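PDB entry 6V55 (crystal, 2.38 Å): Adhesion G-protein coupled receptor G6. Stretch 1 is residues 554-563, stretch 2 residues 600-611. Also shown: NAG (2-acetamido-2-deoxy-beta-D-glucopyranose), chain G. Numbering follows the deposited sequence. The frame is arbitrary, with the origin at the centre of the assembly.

Stretch 1 554-563: NATLASTVVT
Stretch 2, residues 600-611: SLTISSKNLVVG

A helix lies on a β-hairpin, and apolar side chains make the join. Residues 555-563 are helical, with phi/psi near -70/-30 relaxing to -96/-14 at Thr563, and Asn554 sits at the N-cap position. Opposite, Ser600 to Ile603 run as a strand, and a second strand begins at Leu608. The two strands pair antiparallel through Ile603 N to Val610 O (2.7 Å) and Val610 N to Ile603 O (2.9 Å). Helix and first strand run in roughly the same direction, crossing at -34° with axes 9.2 Å apart at closest approach. The register sets Ser559 CA 5.9 Å from Ile603 CA and Thr563 CA 6.0 Å from Ser605 CA.

No hydrogen bond links the stretches; the backbone bonds described here run within the helix and between the two strands. In the helix, Ala558 N bonds Asn554 O at 3.0 Å, Ser559 N bonds Ala555 O at 2.8 Å, and Val562 N bonds Ala558 O at 3.0 Å.

The apolar contact is built on helical spacing against strand alternation. Ala555, Ser559 and Val562 follow one another at steps of four and three, while Leu601 and Ile603, two apart, both point toward the helix. Ala555 CB meets Leu601 CD2 at 3.9 Å, with Leu601 in chi1 t, chi2 p. Ile603, chi1 m and chi2 112°, fits where helix side chains are small: its CG2 comes within 3.7 Å of Ser559 CA, and its CD1 lies 4.3 Å from Ala558 CB. Val562, chi1 t, is the centrepiece and covers both strands. Its CB is 3.9 Å from Ile603 CG2, its CG1 is 3.9 Å from Leu608 CD2 (Leu608 chi1 t, chi2 p), and its CG2 is 4.0 Å from Val610 CG2 (Val610 chi1 m). Thr563, chi1 p, extends the contact with its methyl, CG2 lying 3.8 Å from Ser605 CB.

Several polar side chains at this contact bond within their own stretch, while Ser604 OG is satisfied elsewhere in the structure. Thr563 OG1 donates to Thr560 O at 3.1 Å, and Ser559 OG makes a weak bond to Thr556 O at 3.4 Å. Beyond the contact, Thr560 OG1, chi1 m, also reaches Thr556 O, at 3.0 Å. Ser605, chi1 p, braces the hairpin turn: OG donates to Leu608 O at a very short 2.4 Å, while Val562 CG1 packs 3.8 Å from that same OG. Further along the turn, Lys606 NZ donates to Asn607 OD1 at 2.8 Å.

The glycan stays off this interface. Asn554, chi1 p, points away from the hairpin and carries NAG through a 1.5 Å ND2-C1 bond, and Thr556 CG2 rests 3.8 Å from NAG C8.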

ATOM      1  N   ASN A 554      15.025  -6.509  36.006  1.00 17.48           N
ATOM      2  CA  ASN A 554      13.717  -6.338  36.626  1.00 22.74           C
ATOM      3  C   ASN A 554      12.666  -6.972  35.712  1.00 21.53           C
ATOM      4  O   ASN A 554      13.007  -7.654  34.725  1.00 19.94           O
ATOM      5  CB  ASN A 554      13.389  -4.867  36.955  1.00 33.14           C
ATOM      6  CG  ASN A 554      13.834  -3.885  35.894  1.00 47.23           C
ATOM      7  OD1 ASN A 554      13.824  -4.188  34.701  1.00 47.60           O
ATOM      8  ND2 ASN A 554      14.220  -2.674  36.338  1.00 62.99           N
ATOM      9  N   ALA A 555      11.390  -6.742  36.061  1.00 13.80           N
ATOM     10  CA  ALA A 555      10.253  -7.424  35.441  1.00 15.57           C
ATOM     11  C   ALA A 555      10.110  -7.123  33.954  1.00 24.73           C
ATOM     12  O   ALA A 555       9.894  -8.047  33.160  1.00 28.06           O
ATOM     13  CB  ALA A 555       8.961  -7.030  36.143  1.00 11.71           C
ATOM     14  N   THR A 556      10.209  -5.844  33.556  1.00 29.76           N
ATOM     15  CA  THR A 556       9.930  -5.498  32.162  1.00 26.99           C
ATOM     16  C   THR A 556      11.044  -5.968  31.240  1.00 23.11           C
ATOM     17  O   THR A 556      10.760  -6.397  30.113  1.00 22.72           O
ATOM     18  CB  THR A 556       9.701  -3.994  31.995  1.00 28.10           C
ATOM     19  OG1 THR A 556      10.931  -3.283  32.193  1.00 31.68           O
ATOM     20  CG2 THR A 556       8.663  -3.508  33.004  1.00 27.29           C
ATOM     21  N   LEU A 557      12.294  -5.991  31.731  1.00 20.78           N
ATOM     22  CA  LEU A 557      13.375  -6.604  30.956  1.00 21.48           C
ATOM     23  C   LEU A 557      13.205  -8.120  30.858  1.00 20.72           C
ATOM     24  O   LEU A 557      13.453  -8.707  29.792  1.00 20.46           O
ATOM     25  CB  LEU A 557      14.743  -6.254  31.560  1.00 19.98           C
ATOM     26  CG  LEU A 557      15.978  -6.752  30.791  1.00 17.20           C
ATOM     27  CD1 LEU A 557      15.920  -6.338  29.341  1.00 11.21           C
ATOM     28  CD2 LEU A 557      17.242  -6.222  31.412  1.00 16.79           C
ATOM     29  N   ALA A 558      12.746  -8.766  31.937  1.00 14.44           N
ATOM     30  CA  ALA A 558      12.566 -10.207  31.866  1.00 15.17           C
ATOM     31  C   ALA A 558      11.335 -10.599  31.054  1.00 17.30           C
ATOM     32  O   ALA A 558      11.278 -11.715  30.520  1.00 19.09           O
ATOM     33  CB  ALA A 558      12.475 -10.793  33.258  1.00 17.31           C
ATOM     34  N   SER A 559      10.351  -9.709  30.937  1.00 20.98           N
ATOM     35  CA  SER A 559       9.187 -10.044  30.131  1.00 21.77           C
ATOM     36  C   SER A 559       9.532 -10.026  28.653  1.00 24.13           C
ATOM     37  O   SER A 559       8.986 -10.818  27.887  1.00 23.69           O
ATOM     38  CB  SER A 559       8.025  -9.115  30.439  1.00 10.97           C
ATOM     39  OG  SER A 559       7.927  -8.093  29.466  1.00 21.13           O
ATOM     40  N   THR A 560      10.488  -9.196  28.248  1.00 22.09           N
ATOM     41  CA  THR A 560      10.926  -9.238  26.861  1.00 19.65           C
ATOM     42  C   THR A 560      11.781 -10.467  26.593  1.00 20.83           C
ATOM     43  O   THR A 560      11.651 -11.100  25.533  1.00 25.06           O
ATOM     44  CB  THR A 560      11.682  -7.961  26.517  1.00 13.96           C
ATOM     45  OG1 THR A 560      11.045  -6.850  27.156  1.00 11.97           O
ATOM     46  CG2 THR A 560      11.641  -7.733  25.062  1.00 14.54           C
ATOM     47  N   VAL A 561      12.622 -10.844  27.561  1.00 16.19           N
ATOM     48  CA  VAL A 561      13.530 -11.965  27.356  1.00 14.77           C
ATOM     49  C   VAL A 561      12.760 -13.284  27.347  1.00 15.01           C
ATOM     50  O   VAL A 561      13.068 -14.163  26.538  1.00 17.67           O
ATOM     51  CB  VAL A 561      14.660 -11.895  28.412  1.00 13.12           C
ATOM     52  CG1 VAL A 561      15.529 -13.149  28.463  1.00 12.84           C
ATOM     53  CG2 VAL A 561      15.530 -10.704  28.131  1.00 10.88           C
ATOM     54  N   VAL A 562      11.653 -13.372  28.104  1.00 13.79           N
ATOM     55  CA  VAL A 562      10.873 -14.614  28.155  1.00 14.26           C
ATOM     56  C   VAL A 562      10.099 -14.805  26.851  1.00 19.04           C
ATOM     57  O   VAL A 562       9.855 -15.947  26.412  1.00 22.72           O
ATOM     58  CB  VAL A 562      10.020 -14.621  29.458  1.00 11.15           C
ATOM     59  CG1 VAL A 562       8.732 -15.432  29.393  1.00 10.76           C
ATOM     60  CG2 VAL A 562      10.870 -15.184  30.591  1.00 12.28           C
ATOM     61  N   THR A 563       9.855 -13.708  26.129  1.00 20.69           N
ATOM     62  CA  THR A 563       9.144 -13.910  24.892  1.00 22.80           C
ATOM     63  C   THR A 563      10.059 -14.026  23.691  1.00 23.93           C
ATOM     64  O   THR A 563       9.574 -14.426  22.626  1.00 27.57           O
ATOM     65  CB  THR A 563       8.116 -12.805  24.704  1.00 29.22           C
ATOM     66  OG1 THR A 563       8.772 -11.546  24.523  1.00 22.53           O
ATOM     67  CG2 THR A 563       7.252 -12.723  25.944  1.00 32.69           C
ATOM     68  N   SER A 600       5.601 -12.293  45.332  1.00 25.51           N
ATOM     69  CA  SER A 600       5.906 -13.134  44.179  1.00 22.36           C
ATOM     70  C   SER A 600       5.799 -12.322  42.894  1.00 23.64           C
ATOM     71  O   SER A 600       5.152 -11.271  42.855  1.00 27.75           O
ATOM     72  CB  SER A 600       4.978 -14.356  44.095  1.00 16.32           C
ATOM     73  OG  SER A 600       3.700 -13.978  43.666  1.00 13.96           O
ATOM     74  N   LEU A 601       6.448 -12.824  41.839  1.00 18.86           N
ATOM     75  CA  LEU A 601       6.402 -12.206  40.515  1.00 11.09           C
ATOM     76  C   LEU A 601       6.291 -13.297  39.461  1.00 10.57           C
ATOM     77  O   LEU A 601       7.070 -14.246  39.469  1.00 11.41           O
ATOM     78  CB  LEU A 601       7.645 -11.349  40.247  1.00 10.16           C
ATOM     79  CG  LEU A 601       7.759 -10.815  38.808  1.00 14.14           C
ATOM     80  CD1 LEU A 601       6.590  -9.898  38.453  1.00 12.59           C
ATOM     81  CD2 LEU A 601       9.053 -10.101  38.521  1.00 13.07           C
ATOM     82  N   THR A 602       5.345 -13.160  38.549  1.00 10.83           N
ATOM     83  CA  THR A 602       5.140 -14.131  37.487  1.00 12.72           C
ATOM     84  C   THR A 602       5.319 -13.452  36.132  1.00 16.67           C
ATOM     85  O   THR A 602       4.815 -12.346  35.917  1.00 19.33           O
ATOM     86  CB  THR A 602       3.752 -14.733  37.615  1.00 15.92           C
ATOM     87  OG1 THR A 602       3.514 -15.105  38.985  1.00 24.69           O
ATOM     88  CG2 THR A 602       3.628 -15.930  36.786  1.00 16.48           C
ATOM     89  N   ILE A 603       6.067 -14.087  35.227  1.00 15.95           N
ATOM     90  CA  ILE A 603       6.267 -13.566  33.876  1.00 12.49           C
ATOM     91  C   ILE A 603       5.740 -14.585  32.879  1.00 11.49           C
ATOM     92  O   ILE A 603       6.286 -15.684  32.763  1.00 14.93           O
ATOM     93  CB  ILE A 603       7.733 -13.242  33.579  1.00 10.01           C
ATOM     94  CG1 ILE A 603       8.220 -12.113  34.469  1.00 12.68           C
ATOM     95  CG2 ILE A 603       7.840 -12.790  32.171  1.00 10.26           C
ATOM     96  CD1 ILE A 603       9.195 -12.590  35.403  1.00 16.78           C
ATOM     97  N   SER A 604       4.694 -14.221  32.155  1.00 11.37           N
ATOM     98  CA  SER A 604       4.018 -15.157  31.278  1.00 15.43           C
ATOM     99  C   SER A 604       4.301 -14.866  29.812  1.00 26.43           C
ATOM    100  O   SER A 604       4.671 -13.751  29.422  1.00 36.65           O
ATOM    101  CB  SER A 604       2.504 -15.128  31.507  1.00 14.65           C
ATOM    102  OG  SER A 604       1.884 -16.286  30.971  1.00 20.79           O
ATOM    103  N   SER A 605       4.097 -15.898  29.002  1.00 21.78           N
ATOM    104  CA  SER A 605       4.129 -15.806  27.552  1.00 20.34           C
ATOM    105  C   SER A 605       3.260 -16.935  27.019  1.00 20.38           C
ATOM    106  O   SER A 605       2.616 -17.646  27.798  1.00 24.28           O
ATOM    107  CB  SER A 605       5.558 -15.905  27.035  1.00 28.37           C
ATOM    108  OG  SER A 605       6.073 -17.174  27.391  1.00 38.06           O
ATOM    109  N   LYS A 606       3.268 -17.124  25.692  1.00 22.19           N
ATOM    110  CA  LYS A 606       2.414 -18.141  25.082  1.00 27.52           C
ATOM    111  C   LYS A 606       2.879 -19.557  25.427  1.00 29.79           C
ATOM    112  O   LYS A 606       2.061 -20.378  25.850  1.00 29.67           O
ATOM    113  CB  LYS A 606       2.337 -17.923  23.568  1.00 34.80           C
ATOM    114  CG  LYS A 606       1.235 -18.741  22.856  1.00 42.34           C
ATOM    115  CD  LYS A 606       1.700 -19.200  21.447  1.00 49.50           C
ATOM    116  CE  LYS A 606       0.959 -20.448  20.928  1.00 51.22           C
ATOM    117  NZ  LYS A 606       1.698 -21.731  21.179  1.00 48.21           N
ATOM    118  N   ASN A 607       4.185 -19.845  25.342  1.00 28.18           N
ATOM    119  CA  ASN A 607       4.676 -21.194  25.632  1.00 34.59           C
ATOM    120  C   ASN A 607       5.564 -21.300  26.876  1.00 35.72           C
ATOM    121  O   ASN A 607       6.177 -22.358  27.089  1.00 32.04           O
ATOM    122  CB  ASN A 607       5.461 -21.752  24.446  1.00 32.98           C
ATOM    123  CG  ASN A 607       4.684 -21.716  23.169  1.00 31.96           C
ATOM    124  OD1 ASN A 607       3.654 -22.384  23.033  1.00 41.29           O
ATOM    125  ND2 ASN A 607       5.184 -20.951  22.199  1.00 23.53           N
ATOM    126  N   LEU A 608       5.661 -20.249  27.694  1.00 38.85           N
ATOM    127  CA  LEU A 608       6.620 -20.208  28.792  1.00 12.26           C
ATOM    128  C   LEU A 608       6.126 -19.260  29.871  1.00 15.43           C
ATOM    129  O   LEU A 608       5.924 -18.071  29.606  1.00 14.49           O
ATOM    130  CB  LEU A 608       7.993 -19.737  28.316  1.00 11.77           C
ATOM    131  CG  LEU A 608       9.044 -19.654  29.425  1.00 14.21           C
ATOM    132  CD1 LEU A 608       9.383 -21.022  29.959  1.00 11.28           C
ATOM    133  CD2 LEU A 608      10.295 -18.936  28.977  1.00 14.68           C
ATOM    134  N   VAL A 609       5.963 -19.770  31.086  1.00 16.91           N
ATOM    135  CA  VAL A 609       5.704 -18.921  32.242  1.00 16.97           C
ATOM    136  C   VAL A 609       6.765 -19.217  33.291  1.00 18.37           C
ATOM    137  O   VAL A 609       7.105 -20.386  33.522  1.00 26.14           O
ATOM    138  CB  VAL A 609       4.269 -19.107  32.777  1.00 19.98           C
ATOM    139  CG1 VAL A 609       3.900 -20.574  32.996  1.00 20.29           C
ATOM    140  CG2 VAL A 609       4.047 -18.293  34.003  1.00 12.12           C
ATOM    141  N   VAL A 610       7.394 -18.159  33.824  1.00 15.23           N
ATOM    142  CA  VAL A 610       8.385 -18.327  34.884  1.00 14.33           C
ATOM    143  C   VAL A 610       7.935 -17.487  36.066  1.00 18.66           C
ATOM    144  O   VAL A 610       7.260 -16.462  35.914  1.00 24.59           O
ATOM    145  CB  VAL A 610       9.849 -17.980  34.474  1.00 12.12           C
ATOM    146  CG1 VAL A 610      10.282 -18.753  33.214  1.00 13.04           C
ATOM    147  CG2 VAL A 610      10.103 -16.481  34.312  1.00  9.67           C
ATOM    148  N   GLY A 611       8.261 -17.961  37.255  1.00 17.56           N
ATOM    149  CA  GLY A 611       7.798 -17.304  38.464  1.00 13.80           C
ATOM    150  C   GLY A 611       8.834 -17.406  39.553  1.00 13.11           C
ATOM    151  O   GLY A 611       9.587 -18.382  39.633  1.00 13.52           O
TER
HETATM  152  C1  NAG G 905      14.735  -1.556  35.549  1.00 60.77           C
HETATM  153  C2  NAG G 905      13.939  -0.232  35.708  1.00 69.15           C
HETATM  154  C3  NAG G 905      14.718   0.965  35.127  1.00 67.46           C
HETATM  155  C4  NAG G 905      16.150   1.024  35.645  1.00 69.30           C
HETATM  156  C5  NAG G 905      16.859  -0.298  35.366  1.00 66.20           C
HETATM  157  C6  NAG G 905      18.268  -0.344  35.920  1.00 64.72           C
HETATM  158  C7  NAG G 905      11.514  -0.635  35.728  1.00 80.32           C
HETATM  159  C8  NAG G 905      10.260  -0.679  34.904  1.00 78.27           C
HETATM  160  N2  NAG G 905      12.636  -0.334  35.069  1.00 76.84           N
HETATM  161  O3  NAG G 905      14.054   2.177  35.476  1.00 65.20           O
HETATM  162  O4  NAG G 905      16.855   2.095  35.020  1.00 73.29           O
HETATM  163  O5  NAG G 905      16.127  -1.359  35.997  1.00 65.68           O
HETATM  164  O6  NAG G 905      18.670  -1.658  36.285  1.00 61.41           O
HETATM  165  O7  NAG G 905      11.512  -0.870  36.935  1.00 83.32           O